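Local coordinates for protein eukaryotic Translation Initiation 4E (Schistosoma mansoni, PDB 3HXI) that binds the 7-methylguanosine cap of messenger RNA and probably thereby helps to start translation, while a 4E-binding protein peptide can occupy its convex face, at residues F39-I42 with E43-W46; W46-L49 with T50-R54; T114-E117 with D118-I121; G152-I155 with K156-L159. All blocks are in the same frame, centred on the assembly; numbering follows the deposited sequence.

Contact 1 of 4, residues F39-I42 with E43-W46; sequences FSTI and EDFW
Thr41 caps the start of helix 42-50 where the edge strand 33-41 of the sheet turns directly into it, and the contact is the local packing across that strand-to-helix junction. The hydroxyl OG1 of Thr41 accepts the amide of Asp44, N to OG1 3.0 Å, the N-cap bond at the start of the helix. A chi1 of 70° sets OG1 between the backbone N and the carbonyl carbon of Thr41, which brings it over the first turn. The helix proper then begins with the bonds Phe45 N to Thr41 O, 2.9 Å, and Trp46 N to Ile42 O, 3.1 Å. A water, 2.7 Å from Ser40 OG, donates to Asp44 OD2 at 2.7 Å and so bridges Ser40 of the strand to Asp44 of the helix.

On the inner side Phe39 lies alongside Phe45, both side chains heading the same way. Phe45 CA sits over one face of the Phe39 ring, 3.8 Å from its centroid, in a CH-pi contact, and CB of Phe45 meets Phe39 CE1 at 3.5 Å. The two rings meet obliquely, with planes at 45°, and Ile108 of helix 96-108 packs against both. Farther along, Ile42 CG2 touches Trp46 CD1 at 3.7 Å; these two residues also pack against the bound peptide. The N-cap thus opens the helix that carries Trp46, whose indole NE1 donates to the peptide backbone on the dorsal face of the eIF4E fold, the recognition site for 4E-binding proteins.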
loop_
_atom_site.group_PDB
_atom_site.type_symbol
_atom_site.label_atom_id
_atom_site.label_comp_id
_atom_site.label_asym_id
_atom_site.label_seq_id
_atom_site.Cartn_x
_atom_site.Cartn_y
_atom_site.Cartn_z
ATOM N N PHE A 39 -10.045 8.011 -7.227
ATOM C CA PHE A 39 -9.623 9.418 -7.253
ATOM C C PHE A 39 -8.421 9.617 -8.185
ATOM O O PHE A 39 -7.710 8.662 -8.499
ATOM C CB PHE A 39 -9.336 9.942 -5.835
ATOM C CG PHE A 39 -8.182 9.258 -5.149
ATOM C CD1 PHE A 39 -6.883 9.694 -5.351
ATOM C CD2 PHE A 39 -8.400 8.158 -4.308
ATOM C CE1 PHE A 39 -5.803 9.047 -4.730
ATOM C CE2 PHE A 39 -7.325 7.511 -3.683
ATOM C CZ PHE A 39 -6.032 7.961 -3.898
ATOM N N SER A 40 -8.201 10.852 -8.624
ATOM C CA SER A 40 -7.182 11.106 -9.619
ATOM C C SER A 40 -6.559 12.486 -9.440
ATOM O O SER A 40 -5.790 12.943 -10.297
ATOM C CB SER A 40 -7.792 10.980 -11.005
ATOM O OG SER A 40 -8.940 11.795 -11.073
ATOM N N THR A 41 -6.889 13.128 -8.320
ATOM C CA THR A 41 -6.373 14.461 -7.988
ATOM C C THR A 41 -5.890 14.448 -6.544
ATOM O O THR A 41 -6.384 13.644 -5.726
ATOM C CB THR A 41 -7.473 15.568 -8.158
ATOM O OG1 THR A 41 -8.485 15.436 -7.132
ATOM C CG2 THR A 41 -8.139 15.483 -9.562
ATOM N N ILE A 42 -4.951 15.332 -6.210
ATOM C CA ILE A 42 -4.530 15.509 -4.806
ATOM C C ILE A 42 -5.743 15.810 -3.940
ATOM O O ILE A 42 -5.874 15.286 -2.821
ATOM C CB ILE A 42 -3.546 16.700 -4.630
ATOM C CG1 ILE A 42 -2.247 16.447 -5.397
ATOM C CG2 ILE A 42 -3.290 16.989 -3.122
ATOM C CD1 ILE A 42 -1.280 17.634 -5.398
ATOM N N GLU A 43 -6.624 16.677 -4.446
ATOM C CA GLU A 43 -7.778 17.114 -3.673
ATOM C C GLU A 43 -8.704 15.957 -3.288
ATOM O O GLU A 43 -9.191 15.876 -2.144
ATOM C CB GLU A 43 -8.551 18.193 -4.435
ATOM C CG GLU A 43 -7.828 19.541 -4.534
ATOM C CD GLU A 43 -6.630 19.596 -5.498
ATOM O OE1 GLU A 43 -6.438 18.704 -6.351
ATOM O OE2 GLU A 43 -5.860 20.573 -5.390
ATOM N N ASP A 44 -8.937 15.060 -4.239
ATOM C CA ASP A 44 -9.823 13.925 -4.021
ATOM C C ASP A 44 -9.131 12.828 -3.207
ATOM O O ASP A 44 -9.789 12.126 -2.454
ATOM C CB ASP A 44 -10.333 13.382 -5.355
ATOM C CG ASP A 44 -11.454 14.224 -5.935
ATOM O OD1 ASP A 44 -11.962 15.106 -5.219
ATOM O OD2 ASP A 44 -11.840 13.980 -7.097
ATOM N N PHE A 45 -7.820 12.688 -3.367
ATOM C CA PHE A 45 -7.022 11.832 -2.470
ATOM C C PHE A 45 -7.269 12.181 -0.986
ATOM O O PHE A 45 -7.658 11.322 -0.177
ATOM C CB PHE A 45 -5.525 11.977 -2.785
ATOM C CG PHE A 45 -4.632 11.440 -1.705
ATOM C CD1 PHE A 45 -4.677 10.092 -1.358
ATOM C CD2 PHE A 45 -3.777 12.291 -1.007
ATOM C CE1 PHE A 45 -3.862 9.584 -0.347
ATOM C CE2 PHE A 45 -2.945 11.794 0.007
ATOM C CZ PHE A 45 -2.991 10.437 0.337
ATOM N N TRP A 46 -7.049 13.445 -0.627
ATOM C CA TRP A 46 -7.243 13.871 0.751
ATOM C C TRP A 46 -8.702 13.749 1.218
ATOM O O TRP A 46 -8.946 13.469 2.393
ATOM C CB TRP A 46 -6.713 15.284 0.992
ATOM C CG TRP A 46 -5.194 15.407 1.026
ATOM C CD1 TRP A 46 -4.420 16.261 0.281
ATOM C CD2 TRP A 46 -4.287 14.676 1.859
ATOM N NE1 TRP A 46 -3.087 16.091 0.590
ATOM C CE2 TRP A 46 -2.979 15.136 1.565
ATOM C CE3 TRP A 46 -4.448 13.669 2.823
ATOM C CZ2 TRP A 46 -1.843 14.628 2.210
ATOM C CZ3 TRP A 46 -3.309 13.167 3.471
ATOM C CH2 TRP A 46 -2.027 13.638 3.146
HETATM O O HOH W 1 -10.588 12.532 -9.021
#

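Contact 2 of 4, residues W46-L49 with T50-R54; sequences WSVL and THTVR
Thr50 and Thr52 turn their hydroxyls back onto carbonyls of the last turn of helix 42-50. OG1 of Thr50 donates to Trp46 O at 3.1 Å, and Thr50 N, keeping the regular i to i+4 bond, reaches the same oxygen at 3.0 Å from the opposite face of the carbonyl plane. Val48 O is gripped in like fashion: Thr52 OG1 donates to it at 2.8 Å, His51 N at 3.2 Å, again from opposite faces, the amide well above the plane. A chi1 of 55° folds Thr52 OG1 back between its own N and carbonyl carbon. This change to an i to i+3 bond at His51, with Thr52 OG1 added, shows the helix ending and the chain passing into the loop before strand 63-68.

Next comes Arg54, whose chain bends at chi2 (-95°) and chi3, so that its guanidinium comes back toward the helix, with Leu49 CD2 at its edge, 4.1 Å from NH1. A water lying in the guanidinium plane accepts from Arg54 NE at 2.9 Å and is also 2.9 Å from Leu49 O. Farther out, NH1 forms a salt bridge with Asp101 of helix 96-108, while Val48, Leu49 and Thr52 rest on Tyr18 of strand 11-21.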
loop_
_atom_site.group_PDB
_atom_site.type_symbol
_atom_site.label_atom_id
_atom_site.label_comp_id
_atom_site.label_asym_id
_atom_site.label_seq_id
_atom_site.Cartn_x
_atom_site.Cartn_y
_atom_site.Cartn_z
ATOM N N TRP A 46 -7.049 13.445 -0.627
ATOM C CA TRP A 46 -7.243 13.871 0.751
ATOM C C TRP A 46 -8.702 13.749 1.218
ATOM O O TRP A 46 -8.946 13.469 2.393
ATOM C CB TRP A 46 -6.713 15.284 0.992
ATOM C CG TRP A 46 -5.194 15.407 1.026
ATOM C CD1 TRP A 46 -4.420 16.261 0.281
ATOM C CD2 TRP A 46 -4.287 14.676 1.859
ATOM N NE1 TRP A 46 -3.087 16.091 0.590
ATOM C CE2 TRP A 46 -2.979 15.136 1.565
ATOM C CE3 TRP A 46 -4.448 13.669 2.823
ATOM C CZ2 TRP A 46 -1.843 14.628 2.210
ATOM C CZ3 TRP A 46 -3.309 13.167 3.471
ATOM C CH2 TRP A 46 -2.027 13.638 3.146
ATOM N N SER A 47 -9.659 13.973 0.313
ATOM C CA SER A 47 -11.079 13.860 0.663
ATOM C C SER A 47 -11.474 12.422 1.016
ATOM O O SER A 47 -12.264 12.194 1.943
ATOM C CB SER A 47 -11.972 14.415 -0.451
ATOM O OG SER A 47 -11.950 15.834 -0.451
ATOM N N VAL A 48 -10.932 11.457 0.286
ATOM C CA VAL A 48 -11.112 10.043 0.620
ATOM C C VAL A 48 -10.655 9.767 2.056
ATOM O O VAL A 48 -11.382 9.139 2.831
ATOM C CB VAL A 48 -10.330 9.104 -0.330
ATOM C CG1 VAL A 48 -10.626 7.636 0.008
ATOM C CG2 VAL A 48 -10.663 9.403 -1.801
ATOM N N LEU A 49 -9.446 10.219 2.406
ATOM C CA LEU A 49 -8.902 9.938 3.735
ATOM C C LEU A 49 -9.728 10.629 4.836
ATOM O O LEU A 49 -9.976 10.034 5.888
ATOM C CB LEU A 49 -7.416 10.295 3.834
ATOM C CG LEU A 49 -6.444 9.390 3.054
ATOM C CD1 LEU A 49 -5.001 9.851 3.307
ATOM C CD2 LEU A 49 -6.592 7.919 3.412
ATOM N N THR A 50 -10.186 11.854 4.562
ATOM C CA THR A 50 -11.022 12.610 5.515
ATOM C C THR A 50 -12.430 12.013 5.726
ATOM O O THR A 50 -13.113 12.339 6.710
ATOM C CB THR A 50 -11.146 14.097 5.094
ATOM O OG1 THR A 50 -9.847 14.692 5.072
ATOM C CG2 THR A 50 -12.019 14.886 6.077
ATOM N N HIS A 51 -12.865 11.158 4.805
ATOM C CA HIS A 51 -14.223 10.616 4.838
ATOM C C HIS A 51 -14.290 9.107 5.062
ATOM O O HIS A 51 -15.341 8.488 4.876
ATOM C CB HIS A 51 -14.953 10.977 3.549
ATOM C CG HIS A 51 -15.151 12.449 3.371
ATOM N ND1 HIS A 51 -15.141 13.058 2.135
ATOM C CD2 HIS A 51 -15.349 13.438 4.277
ATOM C CE1 HIS A 51 -15.340 14.356 2.283
ATOM N NE2 HIS A 51 -15.463 14.614 3.573
ATOM N N THR A 52 -13.163 8.514 5.435
ATOM C CA THR A 52 -13.109 7.093 5.729
ATOM C C THR A 52 -12.355 6.927 7.034
ATOM O O THR A 52 -11.686 7.858 7.483
ATOM C CB THR A 52 -12.422 6.291 4.606
ATOM O OG1 THR A 52 -11.123 6.844 4.360
ATOM C CG2 THR A 52 -13.240 6.347 3.318
ATOM N N VAL A 53 -12.459 5.742 7.634
ATOM C CA VAL A 53 -11.935 5.504 8.975
ATOM C C VAL A 53 -10.397 5.680 9.026
ATOM O O VAL A 53 -9.691 5.270 8.086
ATOM C CB VAL A 53 -12.415 4.120 9.486
ATOM C CG1 VAL A 53 -11.934 2.980 8.553
ATOM C CG2 VAL A 53 -12.033 3.883 10.968
ATOM N N ARG A 54 -9.887 6.323 10.084
ATOM C CA ARG A 54 -8.429 6.445 10.292
ATOM C C ARG A 54 -7.824 5.102 10.706
ATOM O O ARG A 54 -8.465 4.358 11.444
ATOM C CB ARG A 54 -8.093 7.498 11.355
ATOM C CG ARG A 54 -8.543 8.913 11.047
ATOM C CD ARG A 54 -7.421 9.701 10.395
ATOM N NE ARG A 54 -7.090 9.183 9.064
ATOM C CZ ARG A 54 -5.876 9.277 8.523
ATOM N NH1 ARG A 54 -5.640 8.797 7.317
ATOM N NH2 ARG A 54 -4.894 9.851 9.200
HETATM O O HOH W 2 -8.337 7.896 6.828
#

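Contact 3 of 4, residues T114-E117 with D118-I121; sequences TDEE and DRQI
Arg119 folds back over the first turn of the short helix 115-120 and crosses Glu116 at about a right angle. Its chain is bent at chi3 (-79°), which lays the guanidinium flat against the backbone, with the carbonyl carbon of Asp115 and CA of Glu116 over one face. Glu116 comes from the edge: CG is anti to the backbone N (chi1 -178°) and the chain bends at chi2, bringing OE1 to Arg119 NH1 at 2.6 Å in a salt bridge. OE1 is met through its anti lone pair, and it lies in the guanidinium plane, although the carboxylate and guanidinium planes are 70° apart. A weak second bond runs from Arg119 NE to the same oxygen at 3.0 Å, so one carboxylate oxygen serves both nitrogens. Asp115 stands differently: its CB touches Arg119 NH2 at 3.5 Å, but its carboxylate lies well out of the guanidinium plane, and OD1 instead pairs with a basic side chain of the bound peptide.

At the start of the helix, Thr114 and Glu117 bond reciprocally. Thr114 OG1 accepts from Glu117 N at 3.3 Å, while Glu117 OE1 receives both Thr114 N, at 3.1 Å, and Thr114 OG1, at 2.9 Å. The other oxygen, OE2, is bonded to Ser150 of helix 145-159, which ties the buried carboxylate to the neighbouring helix. At the far end Gln120 N donates to Glu117 O at 3.1 Å, and the chain passes into strand 121-127. The reciprocal bonds of Thr114 and Glu117 form a capping box, closing the N-terminus of the helix.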
loop_
_atom_site.group_PDB
_atom_site.type_symbol
_atom_site.label_atom_id
_atom_site.label_comp_id
_atom_site.label_asym_id
_atom_site.label_seq_id
_atom_site.Cartn_x
_atom_site.Cartn_y
_atom_site.Cartn_z
ATOM N N THR A 114 12.858 7.233 -10.052
ATOM C CA THR A 114 12.806 6.853 -11.467
ATOM C C THR A 114 11.413 6.427 -11.923
ATOM O O THR A 114 10.629 5.909 -11.126
ATOM C CB THR A 114 13.797 5.694 -11.760
ATOM O OG1 THR A 114 13.325 4.501 -11.136
ATOM C CG2 THR A 114 15.181 5.999 -11.204
ATOM N N ASP A 115 11.117 6.632 -13.211
ATOM C CA ASP A 115 9.869 6.179 -13.830
ATOM C C ASP A 115 9.675 4.689 -13.610
ATOM O O ASP A 115 8.568 4.237 -13.344
ATOM C CB ASP A 115 9.844 6.478 -15.343
ATOM C CG ASP A 115 9.804 7.979 -15.665
ATOM O OD1 ASP A 115 9.730 8.822 -14.730
ATOM O OD2 ASP A 115 9.882 8.320 -16.876
ATOM N N GLU A 116 10.772 3.939 -13.706
ATOM C CA GLU A 116 10.744 2.491 -13.592
ATOM C C GLU A 116 10.227 1.995 -12.238
ATOM O O GLU A 116 9.512 0.994 -12.174
ATOM C CB GLU A 116 12.133 1.917 -13.861
ATOM C CG GLU A 116 12.190 0.399 -13.809
ATOM C CD GLU A 116 11.684 -0.277 -15.090
ATOM O OE1 GLU A 116 11.452 0.404 -16.114
ATOM O OE2 GLU A 116 11.530 -1.515 -15.063
ATOM N N GLU A 117 10.584 2.687 -11.159
ATOM C CA GLU A 117 10.050 2.323 -9.839
ATOM C C GLU A 117 8.542 2.515 -9.774
ATOM O O GLU A 117 7.826 1.676 -9.227
ATOM C CB GLU A 117 10.728 3.117 -8.737
ATOM C CG GLU A 117 12.175 2.716 -8.492
ATOM C CD GLU A 117 12.916 3.737 -7.672
ATOM O OE1 GLU A 117 13.377 4.738 -8.262
ATOM O OE2 GLU A 117 13.031 3.549 -6.434
ATOM N N ASP A 118 8.055 3.625 -10.329
ATOM C CA ASP A 118 6.618 3.891 -10.353
ATOM C C ASP A 118 5.867 2.811 -11.120
ATOM O O ASP A 118 4.744 2.419 -10.747
ATOM C CB ASP A 118 6.349 5.269 -10.952
ATOM C CG ASP A 118 4.877 5.608 -10.993
ATOM O OD1 ASP A 118 4.331 6.049 -9.968
ATOM O OD2 ASP A 118 4.270 5.426 -12.063
ATOM N N ARG A 119 6.483 2.346 -12.209
ATOM C CA ARG A 119 5.904 1.277 -13.030
ATOM C C ARG A 119 5.706 -0.029 -12.248
ATOM O O ARG A 119 4.818 -0.807 -12.569
ATOM C CB ARG A 119 6.750 1.038 -14.290
ATOM C CG ARG A 119 6.754 2.237 -15.254
ATOM C CD ARG A 119 7.374 1.895 -16.624
ATOM N NE ARG A 119 8.837 1.879 -16.588
ATOM C CZ ARG A 119 9.601 2.857 -17.079
ATOM N NH1 ARG A 119 10.917 2.783 -17.006
ATOM N NH2 ARG A 119 9.046 3.916 -17.642
ATOM N N GLN A 120 6.541 -0.258 -11.234
ATOM C CA GLN A 120 6.456 -1.490 -10.445
ATOM C C GLN A 120 5.267 -1.452 -9.501
ATOM O O GLN A 120 4.768 -2.502 -9.075
ATOM C CB GLN A 120 7.734 -1.712 -9.617
ATOM C CG GLN A 120 8.881 -2.366 -10.342
ATOM C CD GLN A 120 8.498 -3.730 -10.889
ATOM O OE1 GLN A 120 8.162 -4.663 -10.134
ATOM N NE2 GLN A 120 8.520 -3.843 -12.200
ATOM N N ILE A 121 4.814 -0.244 -9.169
ATOM C CA ILE A 121 3.840 -0.080 -8.077
ATOM C C ILE A 121 2.445 -0.543 -8.480
ATOM O O ILE A 121 1.896 -0.098 -9.504
ATOM C CB ILE A 121 3.785 1.394 -7.543
ATOM C CG1 ILE A 121 5.150 1.847 -6.989
ATOM C CG2 ILE A 121 2.638 1.564 -6.503
ATOM C CD1 ILE A 121 5.686 1.078 -5.771
#

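Contact 4 of 4, residues G152-I155 with K156-L159; sequences GRRI and KERL
Arg154 and Arg158, one turn apart on helix 145-159, lie alongside each other with guanidinium planes only 7° apart. The fit depends on the Arg154 chain, which is bent at chi2 (60°) and chi3 (45°): this puts its CD over the centre of the Arg158 guanidinium, 3.5 Å from CZ. Arg158 bends at chi2, turning one face of its guanidinium to that CD. Their like charges come close, with Arg154 NH1 3.6 Å from Arg158 NH2, but acidic partners probably offset this. Glu157 approaches Arg154 from the edge with a chain extended beyond CG, and its OE1 accepts from NE at 3.2 Å in a salt bridge whose two planes are nearly coplanar. Asp113 binds Arg154 NH2, Asp111 binds Arg158 NH2, and the carbonyl of Asp111 takes Arg154 NH1, tying both arginines to the loop of these aspartates.

This is an amphipathic helix of the layer that backs the curved eIF4E sheet. On its buried side, Ile155 and Leu159 point the same way, CG2 of Ile155 meeting Leu159 CD2 at 4.0 Å. Both pack on Ile88 of strand 84-89, and Leu159 reaches Leu99 and Leu103 of helix 96-108. Leu159 N also bonds Ile155 O at 2.9 Å.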
loop_
_atom_site.group_PDB
_atom_site.type_symbol
_atom_site.label_atom_id
_atom_site.label_comp_id
_atom_site.label_asym_id
_atom_site.label_seq_id
_atom_site.Cartn_x
_atom_site.Cartn_y
_atom_site.Cartn_z
ATOM N N GLY A 152 12.024 -0.523 -1.805
ATOM C CA GLY A 152 12.058 -0.893 -0.396
ATOM C C GLY A 152 12.823 0.135 0.414
ATOM O O GLY A 152 12.379 0.530 1.496
ATOM N N ARG A 153 13.962 0.586 -0.127
ATOM C CA ARG A 153 14.783 1.586 0.552
ATOM C C ARG A 153 14.035 2.906 0.740
ATOM O O ARG A 153 14.058 3.480 1.840
ATOM C CB ARG A 153 16.123 1.780 -0.174
ATOM C CG ARG A 153 17.096 0.625 0.083
ATOM C CD ARG A 153 18.485 0.847 -0.498
ATOM N NE ARG A 153 18.614 0.277 -1.840
ATOM C CZ ARG A 153 18.574 0.976 -2.971
ATOM N NH1 ARG A 153 18.697 0.347 -4.124
ATOM N NH2 ARG A 153 18.419 2.298 -2.959
ATOM N N ARG A 154 13.350 3.357 -0.303
ATOM C CA ARG A 154 12.549 4.594 -0.252
ATOM C C ARG A 154 11.379 4.505 0.734
ATOM O O ARG A 154 11.077 5.484 1.421
ATOM C CB ARG A 154 12.073 4.967 -1.672
ATOM C CG ARG A 154 11.140 6.191 -1.799
ATOM C CD ARG A 154 11.743 7.507 -1.295
ATOM N NE ARG A 154 13.123 7.732 -1.734
ATOM C CZ ARG A 154 13.478 8.356 -2.859
ATOM N NH1 ARG A 154 12.561 8.839 -3.686
ATOM N NH2 ARG A 154 14.771 8.510 -3.157
ATOM N N ILE A 155 10.713 3.346 0.789
ATOM C CA ILE A 155 9.626 3.114 1.761
ATOM C C ILE A 155 10.163 3.298 3.187
ATOM O O ILE A 155 9.526 3.967 4.024
ATOM C CB ILE A 155 9.015 1.701 1.606
ATOM C CG1 ILE A 155 8.219 1.579 0.303
ATOM C CG2 ILE A 155 8.062 1.347 2.776
ATOM C CD1 ILE A 155 7.709 0.136 0.016
ATOM N N LYS A 156 11.322 2.697 3.473
ATOM C CA LYS A 156 11.892 2.759 4.824
ATOM C C LYS A 156 12.221 4.188 5.195
ATOM O O LYS A 156 11.988 4.616 6.332
ATOM C CB LYS A 156 13.152 1.894 4.969
ATOM C CG LYS A 156 12.924 0.423 4.748
ATOM C CD LYS A 156 13.997 -0.426 5.424
ATOM C CE LYS A 156 13.716 -0.617 6.913
ATOM N NZ LYS A 156 14.929 -1.142 7.588
ATOM N N GLU A 157 12.751 4.931 4.228
ATOM C CA GLU A 157 13.094 6.339 4.450
ATOM C C GLU A 157 11.849 7.129 4.781
ATOM O O GLU A 157 11.792 7.792 5.808
ATOM C CB GLU A 157 13.791 6.926 3.232
ATOM C CG GLU A 157 15.213 6.419 3.053
ATOM C CD GLU A 157 15.796 6.725 1.679
ATOM O OE1 GLU A 157 15.064 7.252 0.809
ATOM O OE2 GLU A 157 16.995 6.425 1.465
ATOM N N ARG A 158 10.828 7.012 3.937
ATOM C CA ARG A 158 9.650 7.850 4.079
ATOM C C ARG A 158 8.842 7.488 5.318
ATOM O O ARG A 158 8.258 8.365 5.960
ATOM C CB ARG A 158 8.772 7.805 2.819
ATOM C CG ARG A 158 9.383 8.475 1.599
ATOM C CD ARG A 158 9.440 10.005 1.701
ATOM N NE ARG A 158 9.973 10.546 0.447
ATOM C CZ ARG A 158 11.272 10.630 0.125
ATOM N NH1 ARG A 158 12.228 10.232 0.964
ATOM N NH2 ARG A 158 11.618 11.114 -1.059
ATOM N N LEU A 159 8.832 6.201 5.664
ATOM C CA LEU A 159 8.098 5.733 6.840
ATOM C C LEU A 159 8.930 5.751 8.119
ATOM O O LEU A 159 8.410 5.469 9.198
ATOM C CB LEU A 159 7.468 4.377 6.580
ATOM C CG LEU A 159 6.132 4.375 5.829
ATOM C CD1 LEU A 159 6.184 5.120 4.469
ATOM C CD2 LEU A 159 5.681 2.943 5.623
#

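Along the chain the four contacts run in order, all within the eIF4E family region. Contacts 1 and 2 share Trp46 and helix 42-50, covering its start and its end; their centres are 11 Å apart and they touch where Phe39 CD2 meets Val48 CG2 at 3.6 Å. Contacts 3 and 4 sit on helices 115-120 and 145-159, with centres 14 Å apart and nearest atoms about 5 Å apart. The two pairs are separated by 20 to 26 Å between centres. Helix 96-108 is a common neighbour of helices 42-50 and 145-159. The bound peptide, reaching contacts 1 to 3, spans helices 42-50 and 115-120, consistent with the dorsal site for 4E-binding proteins.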